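PA-I Galactophilic Lectin (Enterobacter cloacae, PDB 6YGQ) is a calcium-containing bacterial lectin of the PA-IL-like family that probably binds carbohydrate, galactosides being likely ligands, through its metal ion. Local coordinates at residues N23-S27 / T38-V42; K29-A35 / Y125-E131; T51-S55 / V99-K103; P86-L92 / T113-A119. Numbering follows the deposited sequence.

In the fold
Contact 1 (23-27 with 38-42) closes the first loop of the chain, and because 29-35 lies inside that loop, contacts 1 and 2 cross. Contact 3 then opens at 51-55 and contact 4 at 86-92; 99-103 closes the former and 113-119 the latter, so these two cross as well. Only at 125-131 does contact 2 close, enclosing both along the chain. In space, contacts 2 and 3 pair strands of one antiparallel sheet, contact 4 pairs strands of the other, and contact 1 bridges the two by side-chain packing. The result is a beta sandwich with calcium at the 125-131 end; the centres of contacts 2 and 3 are about 17 Å apart, and contact 3 lies at the subunit interface.

Contact 1: N23-S27 / T38-V42; sequences NLIWS and TNTGV
Strand segments 24-27 and 38-42 run nearly antiparallel, 160° between their directions, but their axes approach only to 8.1 Å and no hydrogen bond joins them. They belong to different sheets, so the contact is sandwich packing, and it buries 243 Å². In backbone terms, I25 (-118/-15) and W26 (-164/140) form a classic beta bulge opposite V136, which turns both CA-to-CB bonds toward 38-42. Across from them two side-chain turns bend the chain: an Asx turn, G41 N to N39 OD1 at 2.8 Å, and an ST turn, V42 N to T40 OG1 at 3.1 Å, with G41 at positive phi (73/3). Aromatic packing centres on W26 (chi1 t): T40 CB sits 3.7 Å from the centroid of its five-membered ring, 7° off the normal, a CH-pi contact, and T38 CG2 lies 3.7 Å from W26 CZ2. V42 adds apolar contacts, CG2 to W26 CB at 3.8 Å and CG1 to I25 CD1 at 4.1 Å. Outside, strand 24-31 pairs with strand 129-139, and strand 38-44 with strand 112-118, where T40 OG1 also bonds to L114 O.

Contact 2: K29-A35 / Y125-E131; sequences KVDAKNA and YKDNAGE. With CA (calcium ion), chain E.
One flank of the calcium site is built here: D127 OD1 and N128 OD1 each bind the ion at 2.4 Å, waters 5 and 6 at 2.5 Å, and N60, D120 and Q124 complete the shell. The loop carrying D127 and N128 is a type I turn, Y125 to N128, closed by N128 N to Y125 O at 3.0 Å. Facing it, D31 to N34 forms a second type I turn, reinforced by an Asx turn in which K33 N donates to D31 OD1 (2.9 Å).

Strands 29-31 and 129-131 run antiparallel at 161°. D31 and E131 make a non-hydrogen-bonded pair, CA-CA 4.5 Å, and A32 N to G130 O (3.0 Å) follows. G130 sits at phi/psi 89/179, where a CB would be jammed against the carbonyl O of A129, so a residue without a side chain fits here. Beyond the strands, N128 ND2 donates to A32 O at 2.9 Å and K126 NZ to K33 O at 3.0 Å. The Y125 ring (chi1 m) takes A35 CA over its face, 3.7 Å from the centroid and 6° off the normal, while Y125 OH bonds to F118 O.

The N128 amide thus has two roles, OD1 on the metal and ND2 on the backbone of the neighbouring turn, which fixes its orientation. By analogy with PA-IL, the two waters on calcium probably mark where sugar hydroxyls would bind.

Contact 3: T51-S55 / V99-K103; sequences TILAS and VGNHK
Three backbone hydrogen bonds join 51-55 to 99-103. I52 N to K103 O (3.0 Å) and K103 N to I52 O (2.8 Å) define an antiparallel hydrogen-bonded pair with CA atoms 5.1 Å apart; A54 N to N101 O (2.8 Å, angle 144°) follows beyond the non-hydrogen-bonded pair L53-H102, whose CA-CA distance is 4.4 Å. At that closer pair, H102 CA lies 3.1 Å from I52 O, a CA-H...O contact.

The second segment enters the ladder through a type II' turn from V99 to H102, with G100 at 71/-149 and N101 at -65/-31; its H102 N to V99 O bond is weak at 3.5 Å. Glycine suits the positive phi of the second position in this turn.

Packing divides between the two faces. On the face of I52 and K103, I52 (chi1 m) brings CG2 to 3.8 Å from V99 CG1, beside V134 and W106; K103 makes a cation-pi contact with W106. On the face of L53 and H102, L53 CD2 meets H102 CB at 3.7 Å, and the second subunit covers both side chains, its Y104 packing on L53 and its L53 on H102.

N101 ND2 bonds to Q71 OE1 of its own chain and to A54 O of the second subunit, and A54 O accepts reciprocally from N101 ND2 there. The same long-range antiparallel pairing therefore serves both the sheet and the dimer interface.

Contact 4: P86-L92 / T113-A119; sequences PSLQARL and TLTLFFA
R91 lays its guanidinium over the ring of F117, CZ 4.0 Å from the centroid and 16° off the ring normal, with planes at 27°: a cation-pi stack. It lies across two adjacent strands of the four-stranded antiparallel sheet of the beta sandwich. The stack links residues two positions apart in register, since R91 is paired with T115. F117 takes chi1 p, which directs its ring back across 86-92; Q89 CB also approaches F117 CZ, at 3.6 Å. The outer end of R91 is held by N96 through NH1.

The strands 88-92 and 113-118 run antiparallel, at 149°, axes approaching to 4.6 Å, and 676 Å² is buried. Two hydrogen-bonded pairs set the ladder: Q89 with F117 (N to O 3.0 Å in each direction) and R91 with T115 (R91 N to T115 O 2.8 Å, T115 N to R91 O 3.0 Å). Between them A90 faces L116 as a non-hydrogen-bonded pair, CA-CA 4.6 Å, and L88 faces F118 likewise at 5.0 Å.

The face of L88, A90, L116 and F118 is the buried one. A90 CB lies 3.9 Å from L114 CD1 and 4.1 Å from L116 CD2; L88 and L116 pack on V134 of the opposing sheet. Past the last pair, A119 N donates to S87 O at 2.8 Å, and water 7 bridges S87 OG (2.8 Å) and A119 O (2.6 Å).

Contact 1: N23-S27 / T38-V42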
loop_
_atom_site.group_PDB
_atom_site.type_symbol
_atom_site.label_atom_id
_atom_site.label_comp_id
_atom_site.label_asym_id
_atom_site.label_seq_id
_atom_site.Cartn_x
_atom_site.Cartn_y
_atom_site.Cartn_z
ATOM N N ASN A 23 1.895 18.678 -5.789
ATOM C CA ASN A 23 0.863 18.807 -4.766
ATOM C C ASN A 23 1.207 18.049 -3.487
ATOM O O ASN A 23 0.356 17.930 -2.598
ATOM C CB ASN A 23 -0.486 18.333 -5.314
ATOM C CG ASN A 23 -0.506 16.852 -5.618
ATOM O OD1 ASN A 23 0.502 16.276 -6.030
ATOM N ND2 ASN A 23 -1.661 16.226 -5.422
ATOM N N LEU A 24 2.430 17.537 -3.377
ATOM C CA LEU A 24 2.883 16.935 -2.130
ATOM C C LEU A 24 2.889 17.988 -1.029
ATOM O O LEU A 24 3.399 19.096 -1.220
ATOM C CB LEU A 24 4.281 16.343 -2.316
ATOM C CG LEU A 24 4.942 15.688 -1.101
ATOM C CD1 LEU A 24 4.218 14.406 -0.725
ATOM C CD2 LEU A 24 6.420 15.417 -1.369
ATOM N N ILE A 25 2.308 17.654 0.119
ATOM C CA ILE A 25 2.316 18.566 1.253
ATOM C C ILE A 25 3.043 18.005 2.468
ATOM O O ILE A 25 3.375 18.779 3.380
ATOM C CB ILE A 25 0.885 18.991 1.643
ATOM C CG1 ILE A 25 0.018 17.775 1.967
ATOM C CG2 ILE A 25 0.250 19.804 0.522
ATOM C CD1 ILE A 25 -1.408 18.137 2.341
ATOM N N TRP A 26 3.318 16.705 2.526
ATOM C CA TRP A 26 4.086 16.156 3.633
ATOM C C TRP A 26 4.594 14.774 3.263
ATOM O O TRP A 26 3.873 13.982 2.649
ATOM C CB TRP A 26 3.252 16.069 4.917
ATOM C CG TRP A 26 4.058 15.691 6.132
ATOM C CD1 TRP A 26 4.769 16.534 6.935
ATOM C CD2 TRP A 26 4.231 14.375 6.680
ATOM N NE1 TRP A 26 5.373 15.829 7.948
ATOM C CE2 TRP A 26 5.059 14.502 7.815
ATOM C CE3 TRP A 26 3.770 13.104 6.322
ATOM C CZ2 TRP A 26 5.434 13.407 8.594
ATOM C CZ3 TRP A 26 4.144 12.017 7.099
ATOM C CH2 TRP A 26 4.966 12.177 8.220
ATOM N N SER A 27 5.831 14.489 3.659
ATOM C CA SER A 27 6.419 13.169 3.466
ATOM C C SER A 27 7.338 12.878 4.639
ATOM O O SER A 27 8.293 13.624 4.877
ATOM C CB SER A 27 7.191 13.093 2.151
ATOM O OG SER A 27 7.748 11.803 1.987
ATOM N N THR A 38 3.115 10.276 14.607
ATOM C CA THR A 38 3.858 11.382 14.022
ATOM C C THR A 38 2.912 12.560 13.832
ATOM O O THR A 38 1.879 12.429 13.167
ATOM C CB THR A 38 4.479 10.982 12.685
ATOM O OG1 THR A 38 5.378 9.885 12.884
ATOM C CG2 THR A 38 5.232 12.157 12.069
ATOM N N ASN A 39 3.259 13.699 14.426
ATOM C CA ASN A 39 2.539 14.941 14.179
ATOM C C ASN A 39 3.067 15.528 12.875
ATOM O O ASN A 39 4.192 16.041 12.832
ATOM C CB ASN A 39 2.720 15.908 15.347
ATOM C CG ASN A 39 2.045 17.250 15.109
ATOM O OD1 ASN A 39 1.448 17.484 14.058
ATOM N ND2 ASN A 39 2.142 18.140 16.088
ATOM N N THR A 40 2.271 15.426 11.807
ATOM C CA THR A 40 2.712 15.920 10.509
ATOM C C THR A 40 2.784 17.440 10.456
ATOM O O THR A 40 3.450 17.985 9.569
ATOM C CB THR A 40 1.776 15.443 9.391
ATOM O OG1 THR A 40 0.526 16.145 9.482
ATOM C CG2 THR A 40 1.534 13.941 9.474
ATOM N N GLY A 41 2.102 18.133 11.364
ATOM C CA GLY A 41 2.036 19.576 11.309
ATOM C C GLY A 41 1.166 20.131 10.207
ATOM O O GLY A 41 1.097 21.356 10.052
ATOM N N VAL A 42 0.502 19.273 9.437
ATOM C CA VAL A 42 -0.391 19.713 8.370
ATOM C C VAL A 42 -1.704 20.146 9.012
ATOM O O VAL A 42 -2.431 19.326 9.577
ATOM C CB VAL A 42 -0.616 18.603 7.335
ATOM C CG1 VAL A 42 -1.667 19.025 6.313
ATOM C CG2 VAL A 42 0.699 18.245 6.652
#

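Contact 2: K29-A35 / Y125-E131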
loop_
_atom_site.group_PDB
_atom_site.type_symbol
_atom_site.label_atom_id
_atom_site.label_comp_id
_atom_site.label_asym_id
_atom_site.label_seq_id
_atom_site.Cartn_x
_atom_site.Cartn_y
_atom_site.Cartn_z
ATOM N N LYS A 29 7.887 9.733 8.193
ATOM C CA LYS A 29 7.860 8.384 8.731
ATOM C C LYS A 29 6.887 8.279 9.898
ATOM O O LYS A 29 6.609 9.262 10.592
ATOM C CB LYS A 29 9.255 7.948 9.211
ATOM C CG LYS A 29 10.375 8.167 8.204
ATOM C CD LYS A 29 10.188 7.291 6.972
ATOM C CE LYS A 29 11.514 6.985 6.289
ATOM N NZ LYS A 29 12.280 8.221 5.979
ATOM N N VAL A 30 6.388 7.063 10.110
ATOM C CA VAL A 30 5.554 6.715 11.256
ATOM C C VAL A 30 6.231 5.551 11.971
ATOM O O VAL A 30 6.363 4.459 11.405
ATOM C CB VAL A 30 4.120 6.354 10.832
ATOM C CG1 VAL A 30 3.312 5.861 12.027
ATOM C CG2 VAL A 30 3.435 7.555 10.184
ATOM N N ASP A 31 6.673 5.798 13.204
ATOM C CA ASP A 31 7.399 4.822 14.012
ATOM C C ASP A 31 6.418 3.868 14.680
ATOM O O ASP A 31 5.472 4.300 15.346
ATOM C CB ASP A 31 8.238 5.573 15.052
ATOM C CG ASP A 31 9.112 4.665 15.916
ATOM O OD1 ASP A 31 8.965 3.428 15.900
ATOM O OD2 ASP A 31 9.959 5.223 16.644
ATOM N N ALA A 32 6.642 2.565 14.498
ATOM C CA ALA A 32 5.738 1.570 15.062
ATOM C C ALA A 32 5.757 1.555 16.585
ATOM O O ALA A 32 4.816 1.037 17.197
ATOM C CB ALA A 32 6.095 0.181 14.530
ATOM N N LYS A 33 6.795 2.111 17.207
ATOM C CA LYS A 33 6.934 2.101 18.657
ATOM C C LYS A 33 6.354 3.343 19.324
ATOM O O LYS A 33 6.376 3.429 20.559
ATOM C CB LYS A 33 8.417 1.967 19.035
ATOM C CG LYS A 33 8.876 0.533 19.266
ATOM C CD LYS A 33 10.192 0.218 18.564
ATOM C CE LYS A 33 11.280 1.223 18.890
ATOM N NZ LYS A 33 12.634 0.623 18.739
ATOM N N ASN A 34 5.831 4.296 18.553
ATOM C CA ASN A 34 5.415 5.596 19.080
ATOM C C ASN A 34 3.898 5.622 19.238
ATOM O O ASN A 34 3.162 5.793 18.265
ATOM C CB ASN A 34 5.884 6.723 18.166
ATOM C CG ASN A 34 5.640 8.093 18.767
ATOM O OD1 ASN A 34 4.958 8.222 19.780
ATOM N ND2 ASN A 34 6.203 9.124 18.147
ATOM N N ALA A 35 3.432 5.494 20.484
ATOM C CA ALA A 35 1.995 5.470 20.735
ATOM C C ALA A 35 1.328 6.782 20.342
ATOM O O ALA A 35 0.134 6.797 20.022
ATOM C CB ALA A 35 1.720 5.164 22.208
ATOM N N TYR A 125 3.332 -0.977 22.844
ATOM C CA TYR A 125 4.044 -0.454 21.691
ATOM C C TYR A 125 5.537 -0.749 21.716
ATOM O O TYR A 125 6.165 -0.775 20.653
ATOM C CB TYR A 125 3.854 1.065 21.592
ATOM C CG TYR A 125 2.616 1.491 20.843
ATOM C CD1 TYR A 125 1.388 1.559 21.482
ATOM C CD2 TYR A 125 2.674 1.829 19.497
ATOM C CE1 TYR A 125 0.253 1.947 20.805
ATOM C CE2 TYR A 125 1.542 2.218 18.809
ATOM C CZ TYR A 125 0.332 2.276 19.470
ATOM O OH TYR A 125 -0.805 2.665 18.804
ATOM N N LYS A 126 6.123 -0.962 22.886
ATOM C CA LYS A 126 7.572 -0.892 23.014
ATOM C C LYS A 126 8.285 -2.200 22.683
ATOM O O LYS A 126 9.515 -2.254 22.784
ATOM C CB LYS A 126 7.940 -0.419 24.423
ATOM C CG LYS A 126 7.501 1.025 24.707
ATOM C CD LYS A 126 7.876 1.969 23.562
ATOM C CE LYS A 126 7.624 3.428 23.901
ATOM N NZ LYS A 126 8.158 4.328 22.836
ATOM N N ASP A 127 7.564 -3.241 22.268
ATOM C CA ASP A 127 8.185 -4.395 21.630
ATOM C C ASP A 127 8.000 -4.374 20.117
ATOM O O ASP A 127 8.257 -5.385 19.453
ATOM C CB ASP A 127 7.635 -5.699 22.213
ATOM C CG ASP A 127 6.149 -5.870 21.981
ATOM O OD1 ASP A 127 5.531 -4.990 21.343
ATOM O OD2 ASP A 127 5.601 -6.891 22.447
ATOM N N ASN A 128 7.562 -3.249 19.558
ATOM C CA ASN A 128 7.376 -3.139 18.123
ATOM C C ASN A 128 8.702 -2.795 17.449
ATOM O O ASN A 128 9.740 -2.633 18.097
ATOM C CB ASN A 128 6.305 -2.099 17.803
ATOM C CG ASN A 128 4.948 -2.479 18.356
ATOM O OD1 ASN A 128 4.762 -3.584 18.863
ATOM N ND2 ASN A 128 3.992 -1.565 18.262
ATOM N N ALA A 129 8.668 -2.692 16.124
ATOM C CA ALA A 129 9.865 -2.382 15.357
ATOM C C ALA A 129 9.449 -1.910 13.974
ATOM O O ALA A 129 8.371 -2.255 13.484
ATOM C CB ALA A 129 10.795 -3.597 15.249
ATOM N N GLY A 130 10.315 -1.114 13.356
ATOM C CA GLY A 130 10.093 -0.670 11.998
ATOM C C GLY A 130 9.289 0.610 11.915
ATOM O O GLY A 130 8.848 1.190 12.911
ATOM N N GLU A 131 9.088 1.053 10.676
ATOM C CA GLU A 131 8.438 2.324 10.412
ATOM C C GLU A 131 7.749 2.262 9.058
ATOM O O GLU A 131 8.156 1.503 8.173
ATOM C CB GLU A 131 9.447 3.482 10.427
ATOM C CG GLU A 131 10.405 3.440 9.243
ATOM C CD GLU A 131 11.547 4.436 9.336
ATOM O OE1 GLU A 131 11.708 5.090 10.387
ATOM O OE2 GLU A 131 12.289 4.557 8.337
HETATM CA CA CA E . 3.319 -4.652 20.407
HETATM O O HOH W 1 10.165 1.325 15.427
HETATM O O HOH W 2 12.375 -2.038 17.721
HETATM O O HOH W 3 5.080 5.696 22.836
HETATM O O HOH W 4 -1.756 4.951 20.117
HETATM O O HOH W 5 3.168 -6.663 21.949
HETATM O O HOH W 6 1.038 -5.616 20.393
#

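Contact 3: T51-S55 / V99-K103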
loop_
_atom_site.group_PDB
_atom_site.type_symbol
_atom_site.label_atom_id
_atom_site.label_comp_id
_atom_site.label_asym_id
_atom_site.label_seq_id
_atom_site.Cartn_x
_atom_site.Cartn_y
_atom_site.Cartn_z
ATOM N N THR A 51 -4.868 13.129 -0.101
ATOM C CA THR A 51 -4.560 11.736 -0.388
ATOM C C THR A 51 -3.359 11.323 0.448
ATOM O O THR A 51 -2.347 12.030 0.478
ATOM C CB THR A 51 -4.279 11.525 -1.878
ATOM O OG1 THR A 51 -5.505 11.639 -2.614
ATOM C CG2 THR A 51 -3.661 10.155 -2.116
ATOM N N ILE A 52 -3.478 10.187 1.127
ATOM C CA ILE A 52 -2.407 9.638 1.949
ATOM C C ILE A 52 -1.982 8.308 1.340
ATOM O O ILE A 52 -2.833 7.474 1.007
ATOM C CB ILE A 52 -2.847 9.458 3.414
ATOM C CG1 ILE A 52 -3.425 10.764 3.967
ATOM C CG2 ILE A 52 -1.669 8.999 4.264
ATOM C CD1 ILE A 52 -4.336 10.570 5.166
ATOM N N LEU A 53 -0.671 8.118 1.189
ATOM C CA LEU A 53 -0.097 6.902 0.625
ATOM C C LEU A 53 0.998 6.386 1.545
ATOM O O LEU A 53 1.781 7.174 2.082
ATOM C CB LEU A 53 0.486 7.158 -0.765
ATOM C CG LEU A 53 -0.434 7.863 -1.760
ATOM C CD1 LEU A 53 0.353 8.276 -2.994
ATOM C CD2 LEU A 53 -1.597 6.960 -2.128
ATOM N N ALA A 54 1.077 5.064 1.703
ATOM C CA ALA A 54 2.008 4.505 2.671
ATOM C C ALA A 54 2.565 3.167 2.207
ATOM O O ALA A 54 1.973 2.467 1.384
ATOM C CB ALA A 54 1.338 4.336 4.043
ATOM N N SER A 55 3.725 2.826 2.767
ATOM C CA SER A 55 4.396 1.561 2.513
ATOM C C SER A 55 5.324 1.281 3.685
ATOM O O SER A 55 5.658 2.181 4.460
ATOM C CB SER A 55 5.181 1.596 1.197
ATOM O OG SER A 55 6.233 2.547 1.260
ATOM N N VAL A 99 -6.396 4.299 7.528
ATOM C CA VAL A 99 -5.689 4.746 6.328
ATOM C C VAL A 99 -5.233 3.541 5.507
ATOM O O VAL A 99 -5.548 3.441 4.316
ATOM C CB VAL A 99 -4.490 5.641 6.690
ATOM C CG1 VAL A 99 -3.649 5.946 5.447
ATOM C CG2 VAL A 99 -4.974 6.928 7.342
ATOM N N GLY A 100 -4.488 2.626 6.128
ATOM C CA GLY A 100 -3.991 1.490 5.372
ATOM C C GLY A 100 -2.907 1.911 4.394
ATOM O O GLY A 100 -2.153 2.861 4.627
ATOM N N ASN A 101 -2.832 1.182 3.273
ATOM C CA ASN A 101 -1.859 1.512 2.239
ATOM C C ASN A 101 -2.147 2.867 1.606
ATOM O O ASN A 101 -1.226 3.535 1.121
ATOM C CB ASN A 101 -1.861 0.465 1.122
ATOM C CG ASN A 101 -1.377 -0.891 1.575
ATOM O OD1 ASN A 101 -0.828 -1.045 2.665
ATOM N ND2 ASN A 101 -1.576 -1.895 0.724
ATOM N N HIS A 102 -3.415 3.262 1.548
ATOM C CA HIS A 102 -3.766 4.476 0.831
ATOM C C HIS A 102 -5.168 4.916 1.214
ATOM O O HIS A 102 -6.066 4.088 1.385
ATOM C CB HIS A 102 -3.678 4.270 -0.689
ATOM C CG HIS A 102 -4.316 3.003 -1.172
ATOM N ND1 HIS A 102 -5.674 2.885 -1.377
ATOM C CD2 HIS A 102 -3.780 1.804 -1.502
ATOM C CE1 HIS A 102 -5.947 1.666 -1.808
ATOM N NE2 HIS A 102 -4.817 0.990 -1.890
ATOM N N LYS A 103 -5.335 6.228 1.351
ATOM C CA LYS A 103 -6.642 6.860 1.490
ATOM C C LYS A 103 -6.730 7.925 0.406
ATOM O O LYS A 103 -6.103 8.984 0.517
ATOM C CB LYS A 103 -6.832 7.461 2.877
ATOM C CG LYS A 103 -8.286 7.559 3.279
ATOM C CD LYS A 103 -8.445 8.170 4.656
ATOM C CE LYS A 103 -9.558 7.485 5.439
ATOM N NZ LYS A 103 -10.884 7.546 4.764
#

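Contact 4: P86-L92 / T113-A119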
loop_
_atom_site.group_PDB
_atom_site.type_symbol
_atom_site.label_atom_id
_atom_site.label_comp_id
_atom_site.label_asym_id
_atom_site.label_seq_id
_atom_site.Cartn_x
_atom_site.Cartn_y
_atom_site.Cartn_z
ATOM N N PRO A 86 -6.459 -2.087 9.481
ATOM C CA PRO A 86 -5.242 -1.399 9.029
ATOM C C PRO A 86 -4.340 -1.026 10.196
ATOM O O PRO A 86 -4.807 -0.657 11.276
ATOM C CB PRO A 86 -5.780 -0.151 8.313
ATOM C CG PRO A 86 -7.158 0.048 8.866
ATOM C CD PRO A 86 -7.680 -1.336 9.130
ATOM N N SER A 87 -3.030 -1.126 9.966
ATOM C CA SER A 87 -2.064 -0.744 10.988
ATOM C C SER A 87 -1.775 0.752 10.965
ATOM O O SER A 87 -1.497 1.342 12.015
ATOM C CB SER A 87 -0.766 -1.531 10.806
ATOM O OG SER A 87 -0.941 -2.897 11.139
ATOM N N LEU A 88 -1.823 1.378 9.791
ATOM C CA LEU A 88 -1.648 2.818 9.686
ATOM C C LEU A 88 -3.005 3.501 9.777
ATOM O O LEU A 88 -3.925 3.185 9.014
ATOM C CB LEU A 88 -0.961 3.209 8.379
ATOM C CG LEU A 88 -0.792 4.719 8.176
ATOM C CD1 LEU A 88 0.139 5.309 9.233
ATOM C CD2 LEU A 88 -0.278 5.016 6.773
ATOM N N GLN A 89 -3.113 4.443 10.704
ATOM C CA GLN A 89 -4.331 5.196 10.928
ATOM C C GLN A 89 -3.979 6.669 11.044
ATOM O O GLN A 89 -2.819 7.043 11.238
ATOM C CB GLN A 89 -5.055 4.710 12.187
ATOM C CG GLN A 89 -5.100 3.194 12.289
ATOM C CD GLN A 89 -6.369 2.682 12.925
ATOM O OE1 GLN A 89 -7.065 3.412 13.633
ATOM N NE2 GLN A 89 -6.677 1.413 12.683
ATOM N N ALA A 90 -5.003 7.498 10.899
ATOM C CA ALA A 90 -4.892 8.938 11.050
ATOM C C ALA A 90 -5.628 9.353 12.314
ATOM O O ALA A 90 -6.669 8.781 12.654
ATOM C CB ALA A 90 -5.471 9.666 9.835
ATOM N N ARG A 91 -5.071 10.329 13.021
ATOM C CA ARG A 91 -5.721 10.932 14.175
ATOM C C ARG A 91 -5.945 12.405 13.872
ATOM O O ARG A 91 -5.017 13.108 13.458
ATOM C CB ARG A 91 -4.893 10.762 15.448
ATOM C CG ARG A 91 -5.567 11.336 16.691
ATOM C CD ARG A 91 -5.465 10.388 17.880
ATOM N NE ARG A 91 -4.082 10.028 18.182
ATOM C CZ ARG A 91 -3.633 8.780 18.322
ATOM N NH1 ARG A 91 -4.449 7.742 18.189
ATOM N NH2 ARG A 91 -2.353 8.571 18.597
ATOM N N LEU A 92 -7.177 12.859 14.069
ATOM C CA LEU A 92 -7.574 14.225 13.746
ATOM C C LEU A 92 -8.702 14.587 14.698
ATOM O O LEU A 92 -9.725 13.900 14.720
ATOM C CB LEU A 92 -8.019 14.326 12.286
ATOM C CG LEU A 92 -8.414 15.696 11.739
ATOM C CD1 LEU A 92 -7.197 16.570 11.504
ATOM C CD2 LEU A 92 -9.211 15.516 10.449
ATOM N N THR A 113 -4.976 19.390 13.154
ATOM C CA THR A 113 -3.665 18.999 12.660
ATOM C C THR A 113 -3.612 17.485 12.508
ATOM O O THR A 113 -4.048 16.747 13.402
ATOM C CB THR A 113 -2.560 19.477 13.599
ATOM O OG1 THR A 113 -2.618 20.904 13.708
ATOM C CG2 THR A 113 -1.191 19.065 13.072
ATOM N N LEU A 114 -3.072 17.032 11.382
ATOM C CA LEU A 114 -3.059 15.619 11.046
ATOM C C LEU A 114 -1.933 14.896 11.769
ATOM O O LEU A 114 -0.765 15.289 11.677
ATOM C CB LEU A 114 -2.904 15.440 9.535
ATOM C CG LEU A 114 -2.714 14.013 9.014
ATOM C CD1 LEU A 114 -3.954 13.185 9.297
ATOM C CD2 LEU A 114 -2.396 14.016 7.523
ATOM N N THR A 115 -2.291 13.832 12.478
ATOM C CA THR A 115 -1.340 12.886 13.040
ATOM C C THR A 115 -1.517 11.543 12.344
ATOM O O THR A 115 -2.637 11.157 11.989
ATOM C CB THR A 115 -1.539 12.740 14.549
ATOM O OG1 THR A 115 -1.021 13.907 15.200
ATOM C CG2 THR A 115 -0.823 11.510 15.085
ATOM N N LEU A 116 -0.407 10.853 12.123
ATOM C CA LEU A 116 -0.397 9.509 11.563
ATOM C C LEU A 116 0.268 8.597 12.582
ATOM O O LEU A 116 1.329 8.934 13.118
ATOM C CB LEU A 116 0.337 9.482 10.224
ATOM C CG LEU A 116 -0.292 10.372 9.148
ATOM C CD1 LEU A 116 0.684 10.649 8.012
ATOM C CD2 LEU A 116 -1.569 9.736 8.616
ATOM N N PHE A 117 -0.362 7.462 12.875
ATOM C CA PHE A 117 0.134 6.600 13.935
ATOM C C PHE A 117 -0.035 5.137 13.560
ATOM O O PHE A 117 -0.870 4.775 12.726
ATOM C CB PHE A 117 -0.556 6.918 15.287
ATOM C CG PHE A 117 -1.982 6.441 15.392
ATOM C CD1 PHE A 117 -3.026 7.205 14.895
ATOM C CD2 PHE A 117 -2.279 5.240 16.015
ATOM C CE1 PHE A 117 -4.338 6.770 15.003
ATOM C CE2 PHE A 117 -3.587 4.796 16.123
ATOM C CZ PHE A 117 -4.618 5.564 15.618
ATOM N N PHE A 118 0.821 4.314 14.163
ATOM C CA PHE A 118 0.748 2.862 14.079
ATOM C C PHE A 118 -0.202 2.362 15.159
ATOM O O PHE A 118 -0.078 2.744 16.327
ATOM C CB PHE A 118 2.144 2.262 14.258
ATOM C CG PHE A 118 2.184 0.762 14.188
ATOM C CD1 PHE A 118 2.126 0.000 15.344
ATOM C CD2 PHE A 118 2.300 0.113 12.969
ATOM C CE1 PHE A 118 2.170 -1.382 15.286
ATOM C CE2 PHE A 118 2.342 -1.268 12.904
ATOM C CZ PHE A 118 2.278 -2.016 14.066
ATOM N N ALA A 119 -1.150 1.518 14.770
ATOM C CA ALA A 119 -2.189 1.043 15.674
ATOM C C ALA A 119 -1.689 -0.169 16.454
ATOM O O ALA A 119 -1.308 -1.183 15.862
ATOM C CB ALA A 119 -3.456 0.691 14.896
HETATM O O HOH W 7 -1.694 -2.818 13.847
#